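Local atomic coordinates of phosphoglycerol transferase GacH (Streptococcus pyogenes MGAS5005, PDB entry 6DGM), a protein that probably transfers sn-glycerol-1-phosphate onto the rhamnose polysaccharide of the streptococcal cell wall, this chain being its metal-dependent sulfatase-family catalytic part. Residues T98-Y103 and Y363-G368; K159-S164 and L190-P195. All coordinates share one frame; numbering follows the deposited sequence.

The two contacts lie in different parts of the fold, their centres 29 Å apart, with no element in common. Contact 1 is buried: the loop that leaves helix 89-98 meets the end region of helix 349-365, so the loop after helix 89-98 is joined to the last helix of the chain. Contact 2 is only partly buried and sits at the margin of the central mixed sheet, between one of its two edge strands, 159-162, and the end region of helix 182-192. Methyl groups do the touching in both. Contact 1 has polar groups beside it, among them the T98 ST turn and the T366 hydroxyl bonded to Q362 O, whereas contact 2 adds a lysine end lying against a leucine at its periphery.

Contact 1 of 2, residues T98-Y103 and Y363-G368; sequences TSLPFY and YDVTIG
The carbonyl oxygen Y363 O is gripped from opposite faces of its plane, by T366 N at 3.1 Å and by G368 N at 2.8 Å; beside this oxygen, V365 and T366 turn their side chains toward L100, which follows an ST turn in the partner segment. In that turn T98 OG1 accepts a hydrogen bond from L100 N (3.1 Å), nearly straight at 168°, while the same hydroxyl bonds to F94 O. The partner segment also begins at a helix end. Helix 89-98, which starts with the manganese ligand T89, stops at T98, and S99 turns the chain with a positive phi of 70°. Held by its own backbone N in this way, L100 sends an extended side chain across to V365 and T366. With CG anti to the carbonyl carbon (chi1 -62°) and the far branch continuing outward, CD1 becomes the atom that touches. It comes within 4.0 Å of V365 CG2, the two side chains crossing obliquely. The interaction is purely apolar, one leucine methyl against two methyls of consecutive residues. Q362 also supports the contact directly, since its NE2 reaches P101 O and its side chain packs on L100. Y329 and M120 press on the same leucine, which is therefore surrounded by several parts of the fold. The result is a buried seam, away from the metal and ligand sites, that joins the loop after helix 89-98 to the last helix of the chain. At its second methyl contact L100 CD1 lies 4.3 Å from T366 CG2, while T366 OG1 is held away from this apolar patch by its hydrogen bond to Q362 O.

Contact 2 of 2, residues K159-S164 and L190-P195; sequences KFLALS and LSLINP
K159 and L161 meet L192 without help from F160, the aromatic side chain of strand 159-162: its CB points to the side of the strand opposite K159 and L161, and its ring meets that of Y152 edge-to-face. Alternation along the strand thus puts K159 and L161 together on the face turned to L192, in the end region of helix 182-192. These elements belong to a beta-alpha-beta crossover of the alkaline phosphatase-like fold: the helix follows the edge strand 159-162 and leads to the parallel strand 200-204, with strand 135-139 between the two. L161 and L192 reach toward each other tip to tip. L192 CD1 lies 3.8 Å from L161 CD1 and 4.0 Å from L161 CD2, so one methyl abuts both branches of the leucine opposite. The other branch, L192 CD2, meets K159 NZ at 3.7 Å. For K159 to arrive there its chain is fully extended beyond CG, with chi3 at 179°, and its NZ lies against the L192 CD2 methyl. L192 also packs on I136 of the adjacent strand 135-139 and on F201 of strand 200-204, next in the sheet, while backbone bonds from K159 and L161 to A137 fix the edge strand to the sheet. The contact is thus one of dispersion and exclusion of water, its leucine pair grading into a partly exposed margin at K159, where the lysine contributes reach and van der Waals contact to L192 rather than a polar bond.

Contact 1 of 2, residues T98-Y103 and Y363-G368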
ATOM      1  N   THR A  98      -6.473   0.873  -6.162  1.00 15.17           N
ATOM      2  CA  THR A  98      -7.533   1.708  -6.711  1.00 15.69           C
ATOM      3  C   THR A  98      -7.441   3.165  -6.282  1.00 16.43           C
ATOM      4  O   THR A  98      -7.948   4.048  -6.992  1.00 18.44           O
ATOM      5  CB  THR A  98      -8.914   1.200  -6.260  1.00 15.93           C
ATOM      6  OG1 THR A  98      -9.047   1.331  -4.839  1.00 15.94           O
ATOM      7  CG2 THR A  98      -9.135  -0.257  -6.671  1.00 16.93           C
ATOM      8  N   SER A  99      -6.845   3.417  -5.112  1.00 16.04           N
ATOM      9  CA  SER A  99      -6.819   4.721  -4.457  1.00 15.84           C
ATOM     10  C   SER A  99      -8.180   5.155  -3.925  1.00 15.90           C
ATOM     11  O   SER A  99      -8.377   6.326  -3.614  1.00 16.80           O
ATOM     12  CB  SER A  99      -6.226   5.817  -5.354  1.00 17.33           C
ATOM     13  OG  SER A  99      -4.909   5.490  -5.777  1.00 18.21           O
ATOM     14  N   LEU A 100      -9.139   4.247  -3.826  1.00 15.76           N
ATOM     15  CA  LEU A 100     -10.433   4.580  -3.242  1.00 16.58           C
ATOM     16  C   LEU A 100     -10.402   4.267  -1.744  1.00 16.74           C
ATOM     17  O   LEU A 100     -10.178   3.102  -1.375  1.00 17.05           O
ATOM     18  CB  LEU A 100     -11.526   3.766  -3.919  1.00 17.01           C
ATOM     19  CG  LEU A 100     -11.696   4.026  -5.425  1.00 17.33           C
ATOM     20  CD1 LEU A 100     -12.702   3.076  -6.038  1.00 17.39           C
ATOM     21  CD2 LEU A 100     -12.095   5.486  -5.696  1.00 18.00           C
ATOM     22  N   PRO A 101     -10.590   5.249  -0.864  1.00 16.55           N
ATOM     23  CA  PRO A 101     -10.419   4.967   0.570  1.00 16.38           C
ATOM     24  C   PRO A 101     -11.548   4.147   1.173  1.00 15.15           C
ATOM     25  O   PRO A 101     -12.741   4.396   0.955  1.00 15.17           O
ATOM     26  CB  PRO A 101     -10.339   6.354   1.218  1.00 20.20           C
ATOM     27  CG  PRO A 101     -11.019   7.266   0.236  1.00 22.52           C
ATOM     28  CD  PRO A 101     -10.791   6.688  -1.125  1.00 20.01           C
ATOM     29  N   PHE A 102     -11.144   3.191   2.006  1.00 14.88           N
ATOM     30  CA  PHE A 102     -12.091   2.387   2.774  1.00 15.36           C
ATOM     31  C   PHE A 102     -12.977   3.263   3.641  1.00 16.09           C
ATOM     32  O   PHE A 102     -14.156   2.956   3.836  1.00 16.84           O
ATOM     33  CB  PHE A 102     -11.275   1.421   3.640  1.00 15.92           C
ATOM     34  CG  PHE A 102     -12.034   0.231   4.166  1.00 17.86           C
ATOM     35  CD1 PHE A 102     -13.353  -0.015   3.833  1.00 19.69           C
ATOM     36  CD2 PHE A 102     -11.381  -0.672   4.982  1.00 19.26           C
ATOM     37  CE1 PHE A 102     -14.008  -1.138   4.317  1.00 22.01           C
ATOM     38  CE2 PHE A 102     -12.033  -1.790   5.468  1.00 21.96           C
ATOM     39  CZ  PHE A 102     -13.340  -2.023   5.136  1.00 22.72           C
ATOM     40  N   TYR A 103     -12.438   4.366   4.160  1.00 17.14           N
ATOM     41  CA  TYR A 103     -13.200   5.198   5.076  1.00 19.42           C
ATOM     42  C   TYR A 103     -14.406   5.861   4.422  1.00 19.32           C
ATOM     43  O   TYR A 103     -15.258   6.378   5.155  1.00 19.98           O
ATOM     44  CB  TYR A 103     -12.307   6.239   5.767  1.00 22.20           C
ATOM     45  CG  TYR A 103     -11.590   7.228   4.897  1.00 22.81           C
ATOM     46  CD1 TYR A 103     -12.290   8.200   4.179  1.00 26.20           C
ATOM     47  CD2 TYR A 103     -10.198   7.245   4.825  1.00 22.03           C
ATOM     48  CE1 TYR A 103     -11.639   9.108   3.386  1.00 29.45           C
ATOM     49  CE2 TYR A 103      -9.541   8.156   4.046  1.00 25.55           C
ATOM     50  CZ  TYR A 103     -10.266   9.097   3.320  1.00 30.37           C
ATOM     51  OH  TYR A 103      -9.622  10.016   2.520  1.00 34.95           O
ATOM     52  N   TYR A 363     -18.428   6.744  -5.599  1.00 18.00           N
ATOM     53  CA  TYR A 363     -19.753   6.166  -5.764  1.00 18.54           C
ATOM     54  C   TYR A 363     -20.006   5.829  -7.226  1.00 19.33           C
ATOM     55  O   TYR A 363     -20.467   4.724  -7.549  1.00 19.52           O
ATOM     56  CB  TYR A 363     -20.802   7.140  -5.223  1.00 18.27           C
ATOM     57  CG  TYR A 363     -22.201   6.593  -5.231  1.00 19.59           C
ATOM     58  CD1 TYR A 363     -22.655   5.780  -4.207  1.00 20.13           C
ATOM     59  CD2 TYR A 363     -23.074   6.882  -6.273  1.00 20.49           C
ATOM     60  CE1 TYR A 363     -23.930   5.277  -4.214  1.00 21.38           C
ATOM     61  CE2 TYR A 363     -24.345   6.378  -6.289  1.00 21.85           C
ATOM     62  CZ  TYR A 363     -24.771   5.583  -5.268  1.00 22.56           C
ATOM     63  OH  TYR A 363     -26.050   5.086  -5.304  1.00 24.65           O
ATOM     64  N   ASP A 364     -19.652   6.746  -8.130  1.00 19.50           N
ATOM     65  CA  ASP A 364     -19.978   6.547  -9.533  1.00 20.40           C
ATOM     66  C   ASP A 364     -19.383   5.253 -10.069  1.00 19.93           C
ATOM     67  O   ASP A 364     -20.022   4.554 -10.869  1.00 20.13           O
ATOM     68  CB  ASP A 364     -19.475   7.716 -10.373  1.00 21.83           C
ATOM     69  CG  ASP A 364     -19.990   7.655 -11.787  1.00 23.11           C
ATOM     70  OD1 ASP A 364     -21.220   7.842 -11.936  1.00 22.71           O
ATOM     71  OD2 ASP A 364     -19.191   7.400 -12.729  1.00 23.43           O
ATOM     72  N   VAL A 365     -18.147   4.932  -9.666  1.00 19.68           N
ATOM     73  CA  VAL A 365     -17.443   3.785 -10.214  1.00 19.10           C
ATOM     74  C   VAL A 365     -17.696   2.490  -9.445  1.00 20.14           C
ATOM     75  O   VAL A 365     -17.234   1.428  -9.888  1.00 20.81           O
ATOM     76  CB  VAL A 365     -15.919   4.038 -10.276  1.00 18.64           C
ATOM     77  CG1 VAL A 365     -15.604   5.327 -11.034  1.00 20.19           C
ATOM     78  CG2 VAL A 365     -15.293   4.070  -8.883  1.00 17.85           C
ATOM     79  N   THR A 366     -18.420   2.535  -8.329  1.00 20.34           N
ATOM     80  CA  THR A 366     -18.685   1.311  -7.578  1.00 20.25           C
ATOM     81  C   THR A 366     -20.139   0.900  -7.762  1.00 22.33           C
ATOM     82  O   THR A 366     -20.452   0.067  -8.621  1.00 25.29           O
ATOM     83  CB  THR A 366     -18.283   1.446  -6.104  1.00 19.05           C
ATOM     84  OG1 THR A 366     -18.887   2.598  -5.518  1.00 18.82           O
ATOM     85  CG2 THR A 366     -16.765   1.557  -5.962  1.00 17.48           C
ATOM     86  N   ILE A 367     -21.047   1.491  -6.997  1.00 20.72           N
ATOM     87  CA  ILE A 367     -22.445   1.099  -7.071  1.00 22.01           C
ATOM     88  C   ILE A 367     -23.321   2.149  -7.733  1.00 23.01           C
ATOM     89  O   ILE A 367     -24.549   1.962  -7.806  1.00 24.02           O
ATOM     90  CB  ILE A 367     -22.971   0.676  -5.685  1.00 24.74           C
ATOM     91  CG1 ILE A 367     -22.917   1.851  -4.718  1.00 26.37           C
ATOM     92  CG2 ILE A 367     -22.112  -0.500  -5.153  1.00 24.88           C
ATOM     93  CD1 ILE A 367     -23.715   1.620  -3.453  1.00 28.57           C
ATOM     94  N   GLY A 368     -22.733   3.221  -8.255  1.00 22.87           N
ATOM     95  CA  GLY A 368     -23.481   4.263  -8.929  1.00 25.23           C
ATOM     96  C   GLY A 368     -23.752   3.972 -10.394  1.00 26.85           C
ATOM     97  O   GLY A 368     -23.722   2.831 -10.858  1.00 27.18           O
TER

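Contact 2 of 2, residues K159-S164 and L190-P195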
ATOM      1  N   LYS A 159       0.809 -12.886 -14.443  1.00 17.16           N
ATOM      2  CA  LYS A 159       1.352 -13.850 -13.509  1.00 17.13           C
ATOM      3  C   LYS A 159       0.853 -13.529 -12.110  1.00 16.16           C
ATOM      4  O   LYS A 159       0.685 -12.364 -11.737  1.00 15.63           O
ATOM      5  CB  LYS A 159       2.884 -13.817 -13.468  1.00 18.51           C
ATOM      6  CG  LYS A 159       3.534 -14.390 -14.709  1.00 21.05           C
ATOM      7  CD  LYS A 159       5.038 -14.557 -14.513  1.00 23.79           C
ATOM      8  CE  LYS A 159       5.694 -15.169 -15.751  1.00 27.10           C
ATOM      9  NZ  LYS A 159       7.147 -15.342 -15.523  1.00 29.08           N
ATOM     10  N   PHE A 160       0.629 -14.578 -11.335  1.00 15.94           N
ATOM     11  CA  PHE A 160       0.314 -14.457  -9.906  1.00 14.87           C
ATOM     12  C   PHE A 160       1.058 -15.608  -9.231  1.00 15.38           C
ATOM     13  O   PHE A 160       0.559 -16.737  -9.170  1.00 16.90           O
ATOM     14  CB  PHE A 160      -1.193 -14.499  -9.663  1.00 14.96           C
ATOM     15  CG  PHE A 160      -1.605 -14.293  -8.230  1.00 15.30           C
ATOM     16  CD1 PHE A 160      -0.691 -14.065  -7.218  1.00 15.63           C
ATOM     17  CD2 PHE A 160      -2.946 -14.326  -7.904  1.00 15.40           C
ATOM     18  CE1 PHE A 160      -1.105 -13.894  -5.896  1.00 15.78           C
ATOM     19  CE2 PHE A 160      -3.369 -14.176  -6.578  1.00 15.17           C
ATOM     20  CZ  PHE A 160      -2.444 -13.942  -5.581  1.00 15.11           C
ATOM     21  N   LEU A 161       2.269 -15.320  -8.757  1.00 15.01           N
ATOM     22  CA  LEU A 161       3.039 -16.314  -8.028  1.00 15.92           C
ATOM     23  C   LEU A 161       2.372 -16.549  -6.688  1.00 15.20           C
ATOM     24  O   LEU A 161       2.091 -15.596  -5.953  1.00 15.31           O
ATOM     25  CB  LEU A 161       4.473 -15.858  -7.791  1.00 16.61           C
ATOM     26  CG  LEU A 161       5.438 -15.978  -8.977  1.00 18.32           C
ATOM     27  CD1 LEU A 161       5.095 -14.983 -10.081  1.00 18.53           C
ATOM     28  CD2 LEU A 161       6.870 -15.780  -8.478  1.00 19.00           C
ATOM     29  N   ALA A 162       2.130 -17.817  -6.373  1.00 15.33           N
ATOM     30  CA  ALA A 162       1.488 -18.190  -5.126  1.00 15.17           C
ATOM     31  C   ALA A 162       1.987 -19.566  -4.715  1.00 15.60           C
ATOM     32  O   ALA A 162       2.473 -20.345  -5.540  1.00 16.39           O
ATOM     33  CB  ALA A 162      -0.040 -18.208  -5.264  1.00 16.02           C
ATOM     34  N   LEU A 163       1.845 -19.888  -3.417  1.00 15.99           N
ATOM     35  CA  LEU A 163       2.220 -21.232  -2.984  1.00 17.25           C
ATOM     36  C   LEU A 163       1.256 -22.274  -3.535  1.00 17.42           C
ATOM     37  O   LEU A 163       1.634 -23.433  -3.731  1.00 19.54           O
ATOM     38  CB  LEU A 163       2.257 -21.334  -1.465  1.00 21.16           C
ATOM     39  CG  LEU A 163       3.480 -20.748  -0.756  1.00 24.02           C
ATOM     40  CD1 LEU A 163       3.450 -21.152   0.723  1.00 23.60           C
ATOM     41  CD2 LEU A 163       4.777 -21.170  -1.402  1.00 27.48           C
ATOM     42  N   SER A 164      -0.002 -21.897  -3.752  1.00 15.79           N
ATOM     43  CA  SER A 164      -0.962 -22.800  -4.355  1.00 16.38           C
ATOM     44  C   SER A 164      -2.034 -21.984  -5.060  1.00 16.27           C
ATOM     45  O   SER A 164      -2.215 -20.789  -4.800  1.00 16.87           O
ATOM     46  CB  SER A 164      -1.619 -23.725  -3.316  1.00 17.73           C
ATOM     47  OG  SER A 164      -2.413 -23.021  -2.377  1.00 18.80           O
ATOM     48  N   LEU A 190      13.362 -10.087  -7.949  1.00 17.87           N
ATOM     49  CA  LEU A 190      14.567  -9.773  -8.715  1.00 18.54           C
ATOM     50  C   LEU A 190      14.703 -10.657  -9.949  1.00 19.03           C
ATOM     51  O   LEU A 190      15.122 -10.185 -11.012  1.00 20.05           O
ATOM     52  CB  LEU A 190      15.801  -9.901  -7.824  1.00 20.16           C
ATOM     53  CG  LEU A 190      15.928  -8.857  -6.716  1.00 20.76           C
ATOM     54  CD1 LEU A 190      17.081  -9.208  -5.769  1.00 22.55           C
ATOM     55  CD2 LEU A 190      16.102  -7.451  -7.268  1.00 20.45           C
ATOM     56  N   SER A 191      14.355 -11.948  -9.832  1.00 18.33           N
ATOM     57  CA  SER A 191      14.479 -12.852 -10.964  1.00 20.75           C
ATOM     58  C   SER A 191      13.472 -12.561 -12.074  1.00 21.14           C
ATOM     59  O   SER A 191      13.656 -13.033 -13.202  1.00 23.81           O
ATOM     60  CB  SER A 191      14.318 -14.299 -10.494  1.00 24.80           C
ATOM     61  OG  SER A 191      12.974 -14.553 -10.138  1.00 29.10           O
ATOM     62  N   LEU A 192      12.407 -11.820 -11.782  1.00 20.66           N
ATOM     63  CA  LEU A 192      11.403 -11.508 -12.789  1.00 19.93           C
ATOM     64  C   LEU A 192      11.560 -10.115 -13.376  1.00 20.32           C
ATOM     65  O   LEU A 192      10.922  -9.814 -14.397  1.00 19.69           O
ATOM     66  CB  LEU A 192      10.006 -11.638 -12.189  1.00 19.66           C
ATOM     67  CG  LEU A 192       9.583 -13.047 -11.779  1.00 24.16           C
ATOM     68  CD1 LEU A 192       8.251 -13.010 -11.012  1.00 25.90           C
ATOM     69  CD2 LEU A 192       9.471 -13.926 -12.987  1.00 27.15           C
ATOM     70  N   ILE A 193      12.393  -9.262 -12.773  1.00 19.05           N
ATOM     71  CA  ILE A 193      12.595  -7.921 -13.317  1.00 19.45           C
ATOM     72  C   ILE A 193      13.280  -8.025 -14.668  1.00 19.86           C
ATOM     73  O   ILE A 193      14.322  -8.681 -14.819  1.00 19.78           O
ATOM     74  CB  ILE A 193      13.377  -7.027 -12.345  1.00 21.17           C
ATOM     75  CG1 ILE A 193      12.496  -6.710 -11.132  1.00 19.21           C
ATOM     76  CG2 ILE A 193      13.802  -5.722 -13.042  1.00 23.53           C
ATOM     77  CD1 ILE A 193      13.216  -6.011  -9.998  1.00 18.69           C
ATOM     78  N   ASN A 194      12.697  -7.357 -15.657  1.00 20.30           N
ATOM     79  CA  ASN A 194      13.159  -7.386 -17.040  1.00 21.65           C
ATOM     80  C   ASN A 194      13.418  -5.939 -17.410  1.00 21.59           C
ATOM     81  O   ASN A 194      12.453  -5.180 -17.643  1.00 20.73           O
ATOM     82  CB  ASN A 194      12.099  -7.992 -17.949  1.00 22.21           C
ATOM     83  CG  ASN A 194      12.535  -8.032 -19.413  1.00 25.31           C
ATOM     84  OD1 ASN A 194      13.542  -7.429 -19.795  1.00 25.57           O
ATOM     85  ND2 ASN A 194      11.775  -8.736 -20.236  1.00 27.98           N
ATOM     86  N   PRO A 195      14.679  -5.506 -17.451  1.00 22.41           N
ATOM     87  CA  PRO A 195      14.984  -4.097 -17.746  1.00 24.58           C
ATOM     88  C   PRO A 195      14.506  -3.613 -19.101  1.00 24.43           C
ATOM     89  O   PRO A 195      14.496  -2.396 -19.331  1.00 25.53           O
ATOM     90  CB  PRO A 195      16.519  -4.025 -17.655  1.00 29.08           C
ATOM     91  CG  PRO A 195      16.960  -5.285 -16.989  1.00 32.16           C
ATOM     92  CD  PRO A 195      15.896  -6.315 -17.208  1.00 26.07           C
TER